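Local coordinates for type 2A phosphatase-associated protein 42 (Saccharomyces cerevisiae, PDB 2V0P) that binds the catalytic subunits of type 2A phosphatases, inhibits the phosphatase SIT4 and takes part in negative regulation of the TOR signalling pathway, at residues E6-I11 with L73-Y78; S13-K18 with I83-S88. All blocks are in the same frame, centred on the assembly; numbering follows the deposited sequence.

In the fold
Both interactions tie the first helix of the N-terminal domain, 4-19, to one later stretch of chain: interaction 1 to the start of helix 75-83, interaction 2 to the loop that follows that helix. Their centres lie about 13 Å apart, and each is about 12 Å from the centre of the chain. They run in the same order along both partners, 6-11 with 73-78 and then 13-18 with 83-88. Tyr78 and Tyr15 join them directly, Tyr78 CE2 packing 4.1 Å from Tyr15 CD2. Interaction 1 is buried and apolar; interaction 2 is partly buried and ends in a guanidinium group near the second subunit.

Interaction 1 (E6-I11 with L73-Y78); sequences EQFNDI and LAVDYY
Phe8 reaches from helix 4-19 to the first turn of helix 75-83 and meets Val75, Tyr78 and the backbone of Ala74 mainly through CZ, at the far end of its ring. With CG anti to the backbone N (chi1 -151°), the ring extends across a backbone separation of 8.2 Å between Phe8 CA and Val75 CA.

The aliphatic part of the contact is Val75, whose CG1 methyl sits over one face of the Phe8 ring, 3.9 Å from CZ. The two side chains cross nearly at right angles.

The aromatic part is an oblique pair: Phe8 CZ comes to 3.7 Å from Tyr78 CD1, with the ring planes at 89° and the centroids 5.7 Å apart. Tyr77 CD2 lies over the centre of one face of the Tyr78 ring.

The ring also packs on the main chain, Phe8 CZ lying 4.1 Å from Ala74 C. No hydrogen bond crosses the contact; the Ala74 carbonyl oxygen accepts from Tyr78 N in its own segment.

Leu42 and Leu45 of helix 29-52 also pack on Phe8, and Phe50 of that helix touches Val75. Buried apolar side chains thus join three successive helices, as expected of the all-helical, tetratricopeptide repeat-like fold of this domain.

Interaction 2 (S13-K18 with I83-S88); sequences SLYSTK and ISRRQS
Tyr15 and Arg85 make the contact between them, joining helix 4-19 of the tetratricopeptide repeat-like fold to the loop between helices 75-83 and 93-120. Their backbones stay well apart, with Tyr15 CA 10.8 Å from Arg85 CA, and the two long side chains span the distance.

With chi1 at 179°, the Tyr15 ring swings away from its own backbone N and out from the helix towards the loop. Leu81 and Leu82 of helix 75-83 pack on it. Arg85 belongs to the type I beta turn from Ile83 to Arg86, closed by a bond from Arg86 N to Ile83 O. Its chain runs extended from CG to NE and brings the guanidinium up to the phenol end of Tyr15.

The two flat groups are steeply inclined, their planes 76° apart. Arg85 CZ lies at the edge of the tyrosine ring, near its plane and 4.1 Å from Tyr15 CE1, while the hydroxyl oxygen stands over one guanidinium face, displaced toward the rim. This is packing, and the angle is too poor for a hydrogen bond. The N-H groups lie roughly in the guanidinium plane and are directed elsewhere: NH1 bonds to the carbonyl oxygen of Leu81, and NH2 makes a weak bond to that of Glu20. Tyr31 of helix 29-52 and Lys154 of the second subunit also pack on Arg85.

With an alanine here, the phenol end of Tyr15 would probably lose the guanidinium packed against it, and the Leu81 carbonyl one of its bonds from the loop, leaving that of Ser84 OG.

Tyr15 OH stands 3.1 Å above the guanidinium plane, nearest Arg85 NH2 at 3.3 Å.

Interaction 1 (E6-I11 with L73-Y78)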
ATOM      1  N   GLU A   6       2.899 -39.206  -6.555  1.00 34.93           N
ATOM      2  CA  GLU A   6       3.499 -38.915  -7.824  1.00 36.66           C
ATOM      3  C   GLU A   6       2.805 -37.688  -8.379  1.00 35.35           C
ATOM      4  O   GLU A   6       3.484 -36.776  -8.828  1.00 35.23           O
ATOM      5  CB  GLU A   6       3.312 -40.078  -8.791  1.00 36.91           C
ATOM      6  CG  GLU A   6       4.383 -41.148  -8.721  1.00 39.92           C
ATOM      7  CD  GLU A   6       3.989 -42.422  -9.475  1.00 40.73           C
ATOM      8  OE1 GLU A   6       4.219 -43.528  -8.934  1.00 45.27           O
ATOM      9  OE2 GLU A   6       3.458 -42.319 -10.612  1.00 46.58           O
ATOM     10  N   GLN A   7       1.472 -37.686  -8.281  1.00 32.63           N
ATOM     11  CA  GLN A   7       0.639 -36.631  -8.667  1.00 34.42           C
ATOM     12  C   GLN A   7       1.016 -35.307  -7.974  1.00 34.40           C
ATOM     13  O   GLN A   7       1.156 -34.284  -8.642  1.00 37.95           O
ATOM     14  CB  GLN A   7      -0.793 -36.998  -8.408  1.00 33.94           C
ATOM     15  CG  GLN A   7      -1.343 -37.996  -9.486  1.00 37.12           C
ATOM     16  CD  GLN A   7      -2.838 -38.117  -9.430  1.00 39.57           C
ATOM     17  OE1 GLN A   7      -3.428 -38.073  -8.357  1.00 46.40           O
ATOM     18  NE2 GLN A   7      -3.463 -38.273 -10.575  1.00 44.02           N
ATOM     19  N   PHE A   8       1.120 -35.349  -6.650  1.00 33.79           N
ATOM     20  CA  PHE A   8       1.633 -34.206  -5.859  1.00 34.00           C
ATOM     21  C   PHE A   8       2.972 -33.705  -6.252  1.00 34.57           C
ATOM     22  O   PHE A   8       3.128 -32.461  -6.488  1.00 33.18           O
ATOM     23  CB  PHE A   8       1.569 -34.433  -4.384  1.00 35.83           C
ATOM     24  CG  PHE A   8       1.409 -33.160  -3.608  1.00 35.92           C
ATOM     25  CD1 PHE A   8       0.802 -32.047  -4.203  1.00 45.30           C
ATOM     26  CD2 PHE A   8       1.837 -33.060  -2.340  1.00 42.02           C
ATOM     27  CE1 PHE A   8       0.663 -30.867  -3.505  1.00 46.28           C
ATOM     28  CE2 PHE A   8       1.699 -31.897  -1.627  1.00 42.44           C
ATOM     29  CZ  PHE A   8       1.116 -30.810  -2.193  1.00 44.67           C
ATOM     30  N   ASN A   9       3.913 -34.635  -6.371  1.00 34.89           N
ATOM     31  CA  ASN A   9       5.252 -34.356  -6.867  1.00 36.92           C
ATOM     32  C   ASN A   9       5.299 -33.685  -8.248  1.00 37.62           C
ATOM     33  O   ASN A   9       6.064 -32.761  -8.449  1.00 38.85           O
ATOM     34  CB  ASN A   9       6.148 -35.602  -6.828  1.00 36.51           C
ATOM     35  CG  ASN A   9       6.442 -36.063  -5.399  1.00 35.33           C
ATOM     36  OD1 ASN A   9       6.059 -35.423  -4.472  1.00 37.76           O
ATOM     37  ND2 ASN A   9       7.078 -37.214  -5.253  1.00 39.16           N
ATOM     38  N   ASP A  10       4.479 -34.157  -9.181  1.00 37.49           N
ATOM     39  CA  ASP A  10       4.393 -33.511 -10.498  1.00 36.74           C
ATOM     40  C   ASP A  10       3.853 -32.084 -10.383  1.00 34.51           C
ATOM     41  O   ASP A  10       4.372 -31.204 -11.022  1.00 35.44           O
ATOM     42  CB  ASP A  10       3.560 -34.336 -11.482  1.00 38.40           C
ATOM     43  CG  ASP A  10       4.192 -35.668 -11.809  1.00 42.49           C
ATOM     44  OD1 ASP A  10       5.367 -35.892 -11.428  1.00 47.51           O
ATOM     45  OD2 ASP A  10       3.521 -36.503 -12.475  1.00 47.39           O
ATOM     46  N   ILE A  11       2.850 -31.877  -9.559  1.00 32.21           N
ATOM     47  CA  ILE A  11       2.246 -30.577  -9.317  1.00 33.33           C
ATOM     48  C   ILE A  11       3.330 -29.624  -8.794  1.00 33.48           C
ATOM     49  O   ILE A  11       3.517 -28.516  -9.345  1.00 34.55           O
ATOM     50  CB  ILE A  11       0.987 -30.650  -8.421  1.00 29.03           C
ATOM     51  CG1 ILE A  11      -0.163 -31.286  -9.214  1.00 35.99           C
ATOM     52  CG2 ILE A  11       0.591 -29.209  -7.903  1.00 36.13           C
ATOM     53  CD1 ILE A  11      -1.272 -31.880  -8.452  1.00 30.92           C
ATOM     54  N   LEU A  73      -0.267 -32.287   3.778  1.00 31.64           N
ATOM     55  CA  LEU A  73      -0.806 -31.261   4.636  1.00 31.14           C
ATOM     56  C   LEU A  73      -0.533 -29.901   3.895  1.00 28.84           C
ATOM     57  O   LEU A  73      -1.159 -28.881   4.183  1.00 31.25           O
ATOM     58  CB  LEU A  73      -0.053 -31.287   5.972  1.00 33.63           C
ATOM     59  CG  LEU A  73      -0.402 -32.411   6.978  1.00 35.60           C
ATOM     60  CD1 LEU A  73       0.479 -32.378   8.222  1.00 38.27           C
ATOM     61  CD2 LEU A  73      -1.875 -32.380   7.387  1.00 40.01           C
ATOM     62  N   ALA A  74       0.411 -29.898   2.989  1.00 28.85           N
ATOM     63  CA  ALA A  74       0.675 -28.634   2.163  1.00 31.14           C
ATOM     64  C   ALA A  74      -0.182 -28.378   0.884  1.00 33.48           C
ATOM     65  O   ALA A  74       0.043 -27.378   0.155  1.00 34.16           O
ATOM     66  CB  ALA A  74       2.054 -28.506   1.851  1.00 27.05           C
ATOM     67  N   VAL A  75      -1.140 -29.235   0.610  1.00 32.72           N
ATOM     68  CA  VAL A  75      -1.974 -29.050  -0.562  1.00 34.31           C
ATOM     69  C   VAL A  75      -2.642 -27.632  -0.547  1.00 35.16           C
ATOM     70  O   VAL A  75      -2.569 -26.963  -1.487  1.00 35.44           O
ATOM     71  CB  VAL A  75      -3.032 -30.121  -0.794  1.00 34.15           C
ATOM     72  CG1 VAL A  75      -2.444 -31.537  -0.759  1.00 31.43           C
ATOM     73  CG2 VAL A  75      -4.183 -30.005   0.106  1.00 38.49           C
ATOM     74  N   ASP A  76      -3.220 -27.199   0.553  1.00 36.94           N
ATOM     75  CA  ASP A  76      -3.787 -25.864   0.585  1.00 35.98           C
ATOM     76  C   ASP A  76      -2.743 -24.751   0.427  1.00 38.29           C
ATOM     77  O   ASP A  76      -3.087 -23.685  -0.126  1.00 38.22           O
ATOM     78  CB  ASP A  76      -4.582 -25.662   1.831  1.00 38.63           C
ATOM     79  CG  ASP A  76      -5.765 -26.573   1.905  1.00 39.40           C
ATOM     80  OD1 ASP A  76      -6.513 -26.611   0.914  1.00 46.28           O
ATOM     81  OD2 ASP A  76      -5.923 -27.240   2.955  1.00 42.40           O
ATOM     82  N   TYR A  77      -1.496 -24.969   0.907  1.00 35.46           N
ATOM     83  CA  TYR A  77      -0.466 -24.014   0.727  1.00 34.99           C
ATOM     84  C   TYR A  77      -0.229 -23.803  -0.792  1.00 36.08           C
ATOM     85  O   TYR A  77      -0.166 -22.667  -1.257  1.00 32.07           O
ATOM     86  CB  TYR A  77       0.834 -24.392   1.417  1.00 35.45           C
ATOM     87  CG  TYR A  77       2.057 -23.571   1.110  1.00 32.04           C
ATOM     88  CD1 TYR A  77       2.230 -22.229   1.610  1.00 32.74           C
ATOM     89  CD2 TYR A  77       3.090 -24.102   0.351  1.00 29.90           C
ATOM     90  CE1 TYR A  77       3.378 -21.521   1.319  1.00 27.34           C
ATOM     91  CE2 TYR A  77       4.207 -23.379   0.107  1.00 36.11           C
ATOM     92  CZ  TYR A  77       4.316 -22.050   0.616  1.00 30.93           C
ATOM     93  OH  TYR A  77       5.409 -21.366   0.359  1.00 30.86           O
ATOM     94  N   TYR A  78      -0.115 -24.914  -1.525  1.00 33.77           N
ATOM     95  CA  TYR A  78       0.210 -24.864  -2.897  1.00 33.30           C
ATOM     96  C   TYR A  78      -1.006 -24.246  -3.707  1.00 35.07           C
ATOM     97  O   TYR A  78      -0.792 -23.577  -4.667  1.00 33.82           O
ATOM     98  CB  TYR A  78       0.626 -26.274  -3.390  1.00 36.46           C
ATOM     99  CG  TYR A  78       2.088 -26.524  -3.139  1.00 33.27           C
ATOM    100  CD1 TYR A  78       2.509 -27.331  -2.123  1.00 35.94           C
ATOM    101  CD2 TYR A  78       3.048 -25.860  -3.889  1.00 36.57           C
ATOM    102  CE1 TYR A  78       3.819 -27.535  -1.890  1.00 38.60           C
ATOM    103  CE2 TYR A  78       4.388 -26.033  -3.645  1.00 41.26           C
ATOM    104  CZ  TYR A  78       4.760 -26.884  -2.641  1.00 40.31           C
ATOM    105  OH  TYR A  78       6.087 -27.098  -2.392  1.00 42.22           O
TER

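Interaction 2 (S13-K18 with I83-S88)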
ATOM      1  N   SER A  13       6.549 -29.778  -8.927  1.00 37.15           N
ATOM      2  CA  SER A  13       7.539 -29.554  -9.951  1.00 36.93           C
ATOM      3  C   SER A  13       7.071 -28.540 -11.022  1.00 37.25           C
ATOM      4  O   SER A  13       7.848 -27.736 -11.466  1.00 37.15           O
ATOM      5  CB  SER A  13       7.926 -30.872 -10.575  1.00 37.59           C
ATOM      6  OG  SER A  13       8.983 -30.699 -11.479  1.00 41.33           O
ATOM      7  N   LEU A  14       5.811 -28.614 -11.435  1.00 37.85           N
ATOM      8  CA  LEU A  14       5.278 -27.669 -12.406  1.00 38.16           C
ATOM      9  C   LEU A  14       5.352 -26.273 -11.797  1.00 36.80           C
ATOM     10  O   LEU A  14       5.811 -25.375 -12.435  1.00 37.73           O
ATOM     11  CB  LEU A  14       3.847 -28.008 -12.814  1.00 38.10           C
ATOM     12  CG  LEU A  14       3.677 -29.212 -13.747  1.00 39.03           C
ATOM     13  CD1 LEU A  14       2.216 -29.587 -13.854  1.00 43.57           C
ATOM     14  CD2 LEU A  14       4.271 -28.937 -15.110  1.00 43.25           C
ATOM     15  N   TYR A  15       4.940 -26.160 -10.552  1.00 36.78           N
ATOM     16  CA  TYR A  15       5.012 -24.936  -9.790  1.00 37.98           C
ATOM     17  C   TYR A  15       6.421 -24.354  -9.782  1.00 38.09           C
ATOM     18  O   TYR A  15       6.607 -23.250 -10.242  1.00 37.68           O
ATOM     19  CB  TYR A  15       4.476 -25.096  -8.359  1.00 38.89           C
ATOM     20  CG  TYR A  15       4.585 -23.794  -7.599  1.00 36.49           C
ATOM     21  CD1 TYR A  15       3.704 -22.721  -7.886  1.00 41.50           C
ATOM     22  CD2 TYR A  15       5.590 -23.591  -6.675  1.00 39.54           C
ATOM     23  CE1 TYR A  15       3.806 -21.497  -7.215  1.00 36.93           C
ATOM     24  CE2 TYR A  15       5.723 -22.353  -5.983  1.00 39.81           C
ATOM     25  CZ  TYR A  15       4.827 -21.318  -6.270  1.00 40.89           C
ATOM     26  OH  TYR A  15       4.953 -20.123  -5.614  1.00 40.79           O
ATOM     27  N   SER A  16       7.408 -25.119  -9.304  1.00 38.66           N
ATOM     28  CA  SER A  16       8.770 -24.624  -9.172  1.00 39.35           C
ATOM     29  C   SER A  16       9.453 -24.297 -10.464  1.00 38.30           C
ATOM     30  O   SER A  16      10.213 -23.357 -10.519  1.00 39.73           O
ATOM     31  CB  SER A  16       9.658 -25.598  -8.359  1.00 39.24           C
ATOM     32  OG  SER A  16       9.130 -25.726  -7.076  1.00 43.46           O
ATOM     33  N   THR A  17       9.197 -25.083 -11.501  1.00 38.71           N
ATOM     34  CA  THR A  17       9.903 -24.960 -12.728  1.00 38.32           C
ATOM     35  C   THR A  17       9.253 -23.937 -13.678  1.00 38.69           C
ATOM     36  O   THR A  17       9.947 -23.309 -14.447  1.00 38.73           O
ATOM     37  CB  THR A  17      10.061 -26.316 -13.420  1.00 39.10           C
ATOM     38  OG1 THR A  17       8.775 -26.889 -13.659  1.00 40.13           O
ATOM     39  CG2 THR A  17      10.870 -27.274 -12.540  1.00 39.36           C
ATOM     40  N   LYS A  18       7.939 -23.764 -13.596  1.00 37.74           N
ATOM     41  CA  LYS A  18       7.216 -23.024 -14.624  1.00 37.93           C
ATOM     42  C   LYS A  18       6.211 -22.016 -14.132  1.00 37.02           C
ATOM     43  O   LYS A  18       5.848 -21.119 -14.877  1.00 38.62           O
ATOM     44  CB  LYS A  18       6.496 -23.987 -15.610  1.00 37.63           C
ATOM     45  CG  LYS A  18       7.411 -24.827 -16.414  1.00 40.16           C
ATOM     46  CD  LYS A  18       6.716 -25.406 -17.616  1.00 46.52           C
ATOM     47  CE  LYS A  18       7.729 -25.887 -18.646  1.00 49.11           C
ATOM     48  NZ  LYS A  18       8.442 -24.742 -19.285  1.00 52.23           N
ATOM     49  N   ILE A  83      -3.309 -20.069  -7.018  1.00 33.01           N
ATOM     50  CA  ILE A  83      -4.444 -19.221  -7.199  1.00 35.14           C
ATOM     51  C   ILE A  83      -4.054 -17.719  -7.194  1.00 35.38           C
ATOM     52  O   ILE A  83      -4.536 -16.974  -7.980  1.00 35.54           O
ATOM     53  CB  ILE A  83      -5.528 -19.494  -6.163  1.00 36.57           C
ATOM     54  CG1 ILE A  83      -6.047 -20.941  -6.310  1.00 34.61           C
ATOM     55  CG2 ILE A  83      -6.738 -18.534  -6.387  1.00 36.95           C
ATOM     56  CD1 ILE A  83      -6.991 -21.301  -5.378  1.00 34.77           C
ATOM     57  N   SER A  84      -3.140 -17.310  -6.330  1.00 35.68           N
ATOM     58  CA  SER A  84      -2.796 -15.871  -6.297  1.00 35.99           C
ATOM     59  C   SER A  84      -2.232 -15.379  -7.635  1.00 35.35           C
ATOM     60  O   SER A  84      -2.181 -14.167  -7.893  1.00 33.92           O
ATOM     61  CB  SER A  84      -1.820 -15.605  -5.156  1.00 34.69           C
ATOM     62  OG  SER A  84      -0.589 -16.165  -5.447  1.00 32.39           O
ATOM     63  N   ARG A  85      -1.876 -16.338  -8.512  1.00 35.05           N
ATOM     64  CA  ARG A  85      -1.199 -16.059  -9.733  1.00 33.13           C
ATOM     65  C   ARG A  85      -2.146 -16.011 -10.994  1.00 32.50           C
ATOM     66  O   ARG A  85      -1.717 -15.643 -12.048  1.00 28.58           O
ATOM     67  CB  ARG A  85      -0.063 -17.055  -9.948  1.00 33.67           C
ATOM     68  CG  ARG A  85       1.214 -16.779  -9.250  1.00 34.25           C
ATOM     69  CD  ARG A  85       2.081 -18.019  -9.100  1.00 38.50           C
ATOM     70  NE  ARG A  85       3.375 -17.657  -8.520  1.00 36.16           N
ATOM     71  CZ  ARG A  85       3.596 -17.443  -7.236  1.00 36.22           C
ATOM     72  NH1 ARG A  85       2.636 -17.605  -6.344  1.00 37.45           N
ATOM     73  NH2 ARG A  85       4.799 -17.065  -6.820  1.00 44.06           N
ATOM     74  N   ARG A  86      -3.399 -16.398 -10.810  1.00 32.48           N
ATOM     75  CA  ARG A  86      -4.419 -16.397 -11.831  1.00 34.78           C
ATOM     76  C   ARG A  86      -4.760 -14.964 -12.240  1.00 33.54           C
ATOM     77  O   ARG A  86      -4.745 -14.083 -11.425  1.00 31.79           O
ATOM     78  CB  ARG A  86      -5.658 -17.117 -11.308  1.00 36.02           C
ATOM     79  CG  ARG A  86      -5.453 -18.627 -11.227  1.00 37.12           C
ATOM     80  CD  ARG A  86      -5.616 -19.259 -12.634  1.00 40.18           C
ATOM     81  NE  ARG A  86      -6.992 -19.340 -13.084  1.00 38.92           N
ATOM     82  CZ  ARG A  86      -7.395 -19.071 -14.332  1.00 42.99           C
ATOM     83  NH1 ARG A  86      -6.529 -18.672 -15.256  1.00 41.50           N
ATOM     84  NH2 ARG A  86      -8.677 -19.188 -14.661  1.00 42.94           N
ATOM     85  N   GLN A  87      -5.032 -14.779 -13.517  1.00 34.86           N
ATOM     86  CA  GLN A  87      -5.513 -13.516 -14.044  1.00 37.12           C
ATOM     87  C   GLN A  87      -6.559 -13.778 -15.124  1.00 37.20           C
ATOM     88  O   GLN A  87      -6.484 -14.770 -15.875  1.00 38.65           O
ATOM     89  CB  GLN A  87      -4.375 -12.728 -14.704  1.00 35.76           C
ATOM     90  CG  GLN A  87      -3.260 -12.425 -13.854  1.00 40.89           C
ATOM     91  CD  GLN A  87      -2.285 -11.499 -14.528  1.00 45.62           C
ATOM     92  OE1 GLN A  87      -2.572 -10.891 -15.588  1.00 45.53           O
ATOM     93  NE2 GLN A  87      -1.133 -11.348 -13.907  1.00 46.10           N
ATOM     94  N   SER A  88      -7.517 -12.886 -15.217  1.00 36.66           N
ATOM     95  CA  SER A  88      -8.529 -12.999 -16.282  1.00 38.02           C
ATOM     96  C   SER A  88      -8.044 -12.274 -17.523  1.00 38.93           C
ATOM     97  O   SER A  88      -7.250 -11.342 -17.419  1.00 39.50           O
ATOM     98  CB  SER A  88      -9.845 -12.431 -15.808  1.00 36.34           C
ATOM     99  OG  SER A  88     -10.711 -12.224 -16.890  1.00 38.90           O
TER